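Local coordinates for malonate decarboxylase acyl carrier protein (Pseudomonas fluorescens, PDB 5VIT) that probably serves as the acyl carrier subunit of malonate decarboxylase, carrying acetyl and malonyl thioesters on a phosphoribosyl-dephospho-CoA prosthetic group, at residues B[36-41]-B[68-73]; B[59-63]-B[89-93]. All coordinates share one frame; numbering follows the deposited sequence.

Contact 1: B[36-41]-B[68-73]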
loop_
_atom_site.group_PDB
_atom_site.type_symbol
_atom_site.label_atom_id
_atom_site.label_comp_id
_atom_site.label_asym_id
_atom_site.label_seq_id
_atom_site.Cartn_x
_atom_site.Cartn_y
_atom_site.Cartn_z
ATOM N N GLN B 36 -14.520 18.316 -24.217
ATOM C CA GLN B 36 -15.967 18.250 -24.447
ATOM C C GLN B 36 -16.657 17.379 -23.406
ATOM O O GLN B 36 -16.273 16.222 -23.231
ATOM C CB GLN B 36 -16.251 17.708 -25.859
ATOM C CG GLN B 36 -15.709 18.621 -26.947
ATOM C CD GLN B 36 -16.276 20.026 -26.800
ATOM O OE1 GLN B 36 -17.491 20.211 -26.664
ATOM N NE2 GLN B 36 -15.390 21.013 -26.719
ATOM N N PRO B 37 -17.681 17.928 -22.725
ATOM C CA PRO B 37 -18.329 17.281 -21.569
ATOM C C PRO B 37 -18.697 15.808 -21.812
ATOM O O PRO B 37 -19.105 15.446 -22.920
ATOM C CB PRO B 37 -19.583 18.141 -21.333
ATOM C CG PRO B 37 -19.657 19.091 -22.492
ATOM C CD PRO B 37 -18.280 19.234 -23.034
ATOM N N GLY B 38 -18.509 14.974 -20.786
ATOM C CA GLY B 38 -18.729 13.547 -20.908
ATOM C C GLY B 38 -17.599 12.758 -21.563
ATOM O O GLY B 38 -17.634 11.522 -21.580
ATOM N N LYS B 39 -16.593 13.457 -22.090
ATOM C CA LYS B 39 -15.572 12.808 -22.905
ATOM C C LYS B 39 -14.127 13.259 -22.607
ATOM O O LYS B 39 -13.838 14.442 -22.442
ATOM C CB LYS B 39 -15.887 13.044 -24.379
ATOM C CG LYS B 39 -15.232 12.065 -25.307
ATOM C CD LYS B 39 -15.448 12.459 -26.762
ATOM C CE LYS B 39 -16.914 12.455 -27.130
ATOM N NZ LYS B 39 -17.073 12.690 -28.590
ATOM N N LEU B 40 -13.225 12.293 -22.532
ATOM C CA LEU B 40 -11.805 12.568 -22.381
ATOM C C LEU B 40 -11.085 11.996 -23.582
ATOM O O LEU B 40 -11.073 10.774 -23.767
ATOM C CB LEU B 40 -11.259 11.950 -21.103
ATOM C CG LEU B 40 -9.749 12.048 -20.884
ATOM C CD1 LEU B 40 -9.353 13.429 -20.392
ATOM C CD2 LEU B 40 -9.317 10.996 -19.893
ATOM N N SER B 41 -10.506 12.874 -24.399
ATOM C CA SER B 41 -9.811 12.453 -25.619
ATOM C C SER B 41 -8.309 12.526 -25.431
ATOM O O SER B 41 -7.783 13.568 -25.074
ATOM C CB SER B 41 -10.223 13.323 -26.817
ATOM O OG SER B 41 -11.557 13.058 -27.207
ATOM N N PRO B 68 -12.670 11.411 -14.485
ATOM C CA PRO B 68 -11.804 12.585 -14.601
ATOM C C PRO B 68 -12.572 13.757 -15.209
ATOM O O PRO B 68 -13.679 13.566 -15.711
ATOM C CB PRO B 68 -10.694 12.103 -15.537
ATOM C CG PRO B 68 -11.383 11.122 -16.425
ATOM C CD PRO B 68 -12.404 10.426 -15.551
ATOM N N PRO B 69 -12.000 14.962 -15.149
ATOM C CA PRO B 69 -12.606 16.068 -15.888
ATOM C C PRO B 69 -12.513 15.810 -17.387
ATOM O O PRO B 69 -11.610 15.094 -17.830
ATOM C CB PRO B 69 -11.762 17.273 -15.464
ATOM C CG PRO B 69 -10.451 16.681 -15.038
ATOM C CD PRO B 69 -10.824 15.396 -14.374
ATOM N N ALA B 70 -13.451 16.350 -18.152
ATOM C CA ALA B 70 -13.394 16.233 -19.598
ATOM C C ALA B 70 -12.250 17.109 -20.095
ATOM O O ALA B 70 -12.264 18.327 -19.934
ATOM C CB ALA B 70 -14.724 16.638 -20.240
ATOM N N LEU B 71 -11.244 16.470 -20.675
ATOM C CA LEU B 71 -10.043 17.169 -21.095
ATOM C C LEU B 71 -9.631 16.732 -22.480
ATOM O O LEU B 71 -10.078 15.698 -22.982
ATOM C CB LEU B 71 -8.892 16.919 -20.117
ATOM C CG LEU B 71 -9.007 17.420 -18.680
ATOM C CD1 LEU B 71 -7.818 16.956 -17.884
ATOM C CD2 LEU B 71 -9.097 18.932 -18.647
ATOM N N LEU B 72 -8.782 17.550 -23.090
ATOM C CA LEU B 72 -8.059 17.190 -24.300
ATOM C C LEU B 72 -6.628 16.960 -23.865
ATOM O O LEU B 72 -5.991 17.859 -23.316
ATOM C CB LEU B 72 -8.139 18.293 -25.355
ATOM C CG LEU B 72 -9.265 18.285 -26.391
ATOM C CD1 LEU B 72 -10.545 17.757 -25.813
ATOM C CD2 LEU B 72 -9.485 19.673 -26.959
ATOM N N ILE B 73 -6.131 15.746 -24.065
ATOM C CA ILE B 73 -4.796 15.431 -23.587
ATOM C C ILE B 73 -3.948 15.025 -24.755
ATOM O O ILE B 73 -4.305 14.131 -25.528
ATOM C CB ILE B 73 -4.798 14.314 -22.522
ATOM C CG1 ILE B 73 -5.452 14.812 -21.231
ATOM C CG2 ILE B 73 -3.369 13.856 -22.220
ATOM C CD1 ILE B 73 -5.382 13.812 -20.086
#
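Leu-40 reaches segment 68-73 through both branches of its side chain. With CG anti to the backbone N (chi1 174°) the branch point is carried toward segment 68-73, and the fork at CG sends CD1 and CD2 to different partners. CD1 meets the flank of the next strand, with Leu-40 CD1 3.5 Å from Leu-71 CB and 4.0 Å from Ile-73 CD1. Leu-40 and Leu-71 run alongside one another in the same direction. The other branch, Leu-40 CD2, is 4.0 Å from Pro-68 CG, and here the proline ring lies athwart the leucine.

Ala-70 marks the entry to the pairing. Its methyl sits close to two backbone oxygens: Ala-70 CB lies 3.2 Å from Lys-39 O and 3.4 Å from Gln-36 O. Those oxygens belong to the type II turn from Gln-36 to Lys-39, in which Gly-38 takes the positive phi (80°) of the third position; the turn's own Lys-39 N to Gln-36 O bond is weak.

The opening stretches of strands 39-46 and 71-78 (residues 39-41 and 71-73) run parallel, their axes 13° apart, with Ser-41 bridged to Leu-72. As in a parallel pair, Ser-41 bonds to the residues flanking its partner: Ser-41 N to Leu-71 O at 3.2 Å, and Ile-73 N to Ser-41 O at 2.9 Å. Ser-41 and Leu-72 share one sheet face, while Leu-71 and Ile-73 pack on Phe-93 of helix 82-96 and Leu-40 on Phe-63.

The chemistry is thus divided: main-chain bonds fix the register of this beta-alpha-beta unit, and aliphatic contacts on its helix-covered face supply the side-chain cohesion, without any charged pair between the segments.

Contact 2: B[59-63]-B[89-93]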
loop_
_atom_site.group_PDB
_atom_site.type_symbol
_atom_site.label_atom_id
_atom_site.label_comp_id
_atom_site.label_asym_id
_atom_site.label_seq_id
_atom_site.Cartn_x
_atom_site.Cartn_y
_atom_site.Cartn_z
ATOM N N PHE B 59 -4.162 3.878 -18.770
ATOM C CA PHE B 59 -5.319 4.769 -18.657
ATOM C C PHE B 59 -6.510 4.102 -17.967
ATOM O O PHE B 59 -7.251 4.740 -17.217
ATOM C CB PHE B 59 -5.748 5.250 -20.046
ATOM C CG PHE B 59 -4.725 6.104 -20.740
ATOM C CD1 PHE B 59 -4.465 5.936 -22.089
ATOM C CD2 PHE B 59 -4.047 7.090 -20.055
ATOM C CE1 PHE B 59 -3.541 6.728 -22.734
ATOM C CE2 PHE B 59 -3.115 7.885 -20.703
ATOM C CZ PHE B 59 -2.863 7.701 -22.039
ATOM N N GLU B 60 -6.713 2.822 -18.252
ATOM C CA GLU B 60 -7.803 2.090 -17.635
ATOM C C GLU B 60 -7.692 2.151 -16.118
ATOM O O GLU B 60 -8.675 2.397 -15.437
ATOM C CB GLU B 60 -7.811 0.642 -18.100
ATOM C CG GLU B 60 -8.494 0.436 -19.423
ATOM C CD GLU B 60 -8.303 -0.973 -19.949
ATOM O OE1 GLU B 60 -7.659 -1.797 -19.253
ATOM O OE2 GLU B 60 -8.789 -1.248 -21.066
ATOM N N ARG B 61 -6.480 1.941 -15.605
ATOM C CA ARG B 61 -6.227 1.938 -14.169
ATOM C C ARG B 61 -6.318 3.309 -13.584
ATOM O O ARG B 61 -6.837 3.506 -12.482
ATOM C CB ARG B 61 -4.855 1.368 -13.880
ATOM C CG ARG B 61 -4.765 -0.062 -14.268
ATOM C CD ARG B 61 -3.644 -0.676 -13.551
ATOM N NE ARG B 61 -3.594 -2.099 -13.812
ATOM C CZ ARG B 61 -2.772 -2.914 -13.173
ATOM N NH1 ARG B 61 -1.972 -2.406 -12.241
ATOM N NH2 ARG B 61 -2.758 -4.212 -13.460
ATOM N N LEU B 62 -5.787 4.266 -14.323
ATOM C CA LEU B 62 -5.831 5.646 -13.902
ATOM C C LEU B 62 -7.290 6.118 -13.708
ATOM O O LEU B 62 -7.604 6.818 -12.746
ATOM C CB LEU B 62 -5.090 6.495 -14.930
ATOM C CG LEU B 62 -4.700 7.912 -14.558
ATOM C CD1 LEU B 62 -3.780 7.921 -13.340
ATOM C CD2 LEU B 62 -4.057 8.571 -15.777
ATOM N N PHE B 63 -8.183 5.708 -14.605
ATOM C CA PHE B 63 -9.562 6.208 -14.578
ATOM C C PHE B 63 -10.590 5.217 -13.999
ATOM O O PHE B 63 -11.799 5.445 -14.086
ATOM C CB PHE B 63 -9.976 6.625 -15.995
ATOM C CG PHE B 63 -9.016 7.584 -16.638
ATOM C CD1 PHE B 63 -8.618 7.415 -17.957
ATOM C CD2 PHE B 63 -8.498 8.650 -15.916
ATOM C CE1 PHE B 63 -7.714 8.289 -18.539
ATOM C CE2 PHE B 63 -7.599 9.527 -16.495
ATOM C CZ PHE B 63 -7.205 9.345 -17.806
ATOM N N LEU B 89 1.194 12.066 -15.601
ATOM C CA LEU B 89 -0.219 12.242 -15.864
ATOM C C LEU B 89 -0.900 12.730 -14.598
ATOM O O LEU B 89 -1.781 13.591 -14.655
ATOM C CB LEU B 89 -0.842 10.941 -16.367
ATOM C CG LEU B 89 -0.726 10.735 -17.874
ATOM C CD1 LEU B 89 -0.966 9.290 -18.252
ATOM C CD2 LEU B 89 -1.744 11.635 -18.541
ATOM N N GLU B 90 -0.479 12.194 -13.450
ATOM C CA GLU B 90 -1.055 12.610 -12.176
ATOM C C GLU B 90 -0.620 14.043 -11.854
ATOM O O GLU B 90 -1.435 14.840 -11.373
ATOM C CB GLU B 90 -0.681 11.621 -11.056
ATOM C CG GLU B 90 -1.484 10.298 -11.127
ATOM C CD GLU B 90 -0.875 9.136 -10.321
ATOM O OE1 GLU B 90 0.372 9.069 -10.193
ATOM O OE2 GLU B 90 -1.644 8.264 -9.846
ATOM N N GLN B 91 0.637 14.384 -12.155
ATOM C CA GLN B 91 1.115 15.770 -12.030
ATOM C C GLN B 91 0.297 16.756 -12.886
ATOM O O GLN B 91 -0.040 17.865 -12.449
ATOM C CB GLN B 91 2.583 15.879 -12.440
ATOM C CG GLN B 91 3.568 15.101 -11.574
ATOM C CD GLN B 91 5.015 15.222 -12.075
ATOM O OE1 GLN B 91 5.272 15.704 -13.194
ATOM N NE2 GLN B 91 5.963 14.770 -11.249
ATOM N N GLY B 92 0.010 16.350 -14.120
ATOM C CA GLY B 92 -0.800 17.145 -15.023
ATOM C C GLY B 92 -2.212 17.371 -14.503
ATOM O O GLY B 92 -2.680 18.507 -14.462
ATOM N N PHE B 93 -2.884 16.295 -14.097
ATOM C CA PHE B 93 -4.252 16.382 -13.562
ATOM C C PHE B 93 -4.302 17.228 -12.304
ATOM O O PHE B 93 -5.281 17.937 -12.077
ATOM C CB PHE B 93 -4.824 14.988 -13.272
ATOM C CG PHE B 93 -5.427 14.314 -14.481
ATOM C CD1 PHE B 93 -4.706 13.367 -15.200
ATOM C CD2 PHE B 93 -6.711 14.634 -14.905
ATOM C CE1 PHE B 93 -5.257 12.740 -16.312
ATOM C CE2 PHE B 93 -7.263 14.015 -16.018
ATOM C CZ PHE B 93 -6.537 13.066 -16.724
#
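The rings of Phe-63 and Phe-93 meet obliquely, their centroids 5.9 Å apart and their planes inclined at 72°. The edge of Phe-63 receives Phe-93, whose CE1 lies in its plane; the closest pair is Phe-63 CE2 to Phe-93 CZ at 3.7 Å. One face of the Phe-63 ring carries Leu-62 CB, 4.1 Å above the plane and offset toward the rim. The Phe-93 ring has the backbone C of Leu-89 in plane at its edge. Phe-59 is likewise approached at the edge, where Phe-59 CE2 is 3.5 Å from Leu-89 CD1, and the two side chains meet nearly perpendicular.

Leu-62 fills the middle. Its CB heads toward segment 89-93, CG anti to the backbone N (chi1 -165°) continues that course, and the two methyls then part at CG: Leu-62 CD2 lies 4.0 Å from Leu-89 CD1, and Leu-62 CD1 lies 4.0 Å from Glu-90 CG. Glu-90 meets the leucine through CG, the methylene that precedes its carboxylate, while OE2 makes a salt bridge with Arg-86 NE and OE1 forms a long, weak ion pair with Arg-521 of the MdcA chain.

Helices 52-62 and 82-96 cover the same face of the sheet: Phe-59 rests on Ile-42 and Ile-75, and Phe-93 on Leu-71 and Ile-73. Edge-to-face pairs also join Phe-59 with Phe-6 and Phe-63 with Phe-8.

No hydrogen bond links the two segments. Their association rests on aromatic and aliphatic carbon, with the charge of Glu-90 probably balanced by Arg-86, which pairs with its carboxylate at the rim of the apolar contact.

From the N terminus, the four segments come in the order 36-41, 59-63, 68-73, 89-93, so the two contacts cross rather than nest. Contact 1 closes the loop that leaves strand 39-46, passes through helix 52-62 and returns in strand 71-78 as a parallel neighbour. Contact 2 opens within that loop and closes after strand 71-78, when helix 82-96 comes alongside helix 52-62. The centres are about 12 Å apart, yet side chains join them: Leu-40 CD2 is 3.4 Å from Phe-63 CZ, and Leu-71 CD1 is 3.5 Å from Phe-93 CE2. Together they tie the sheet to its two covering helices.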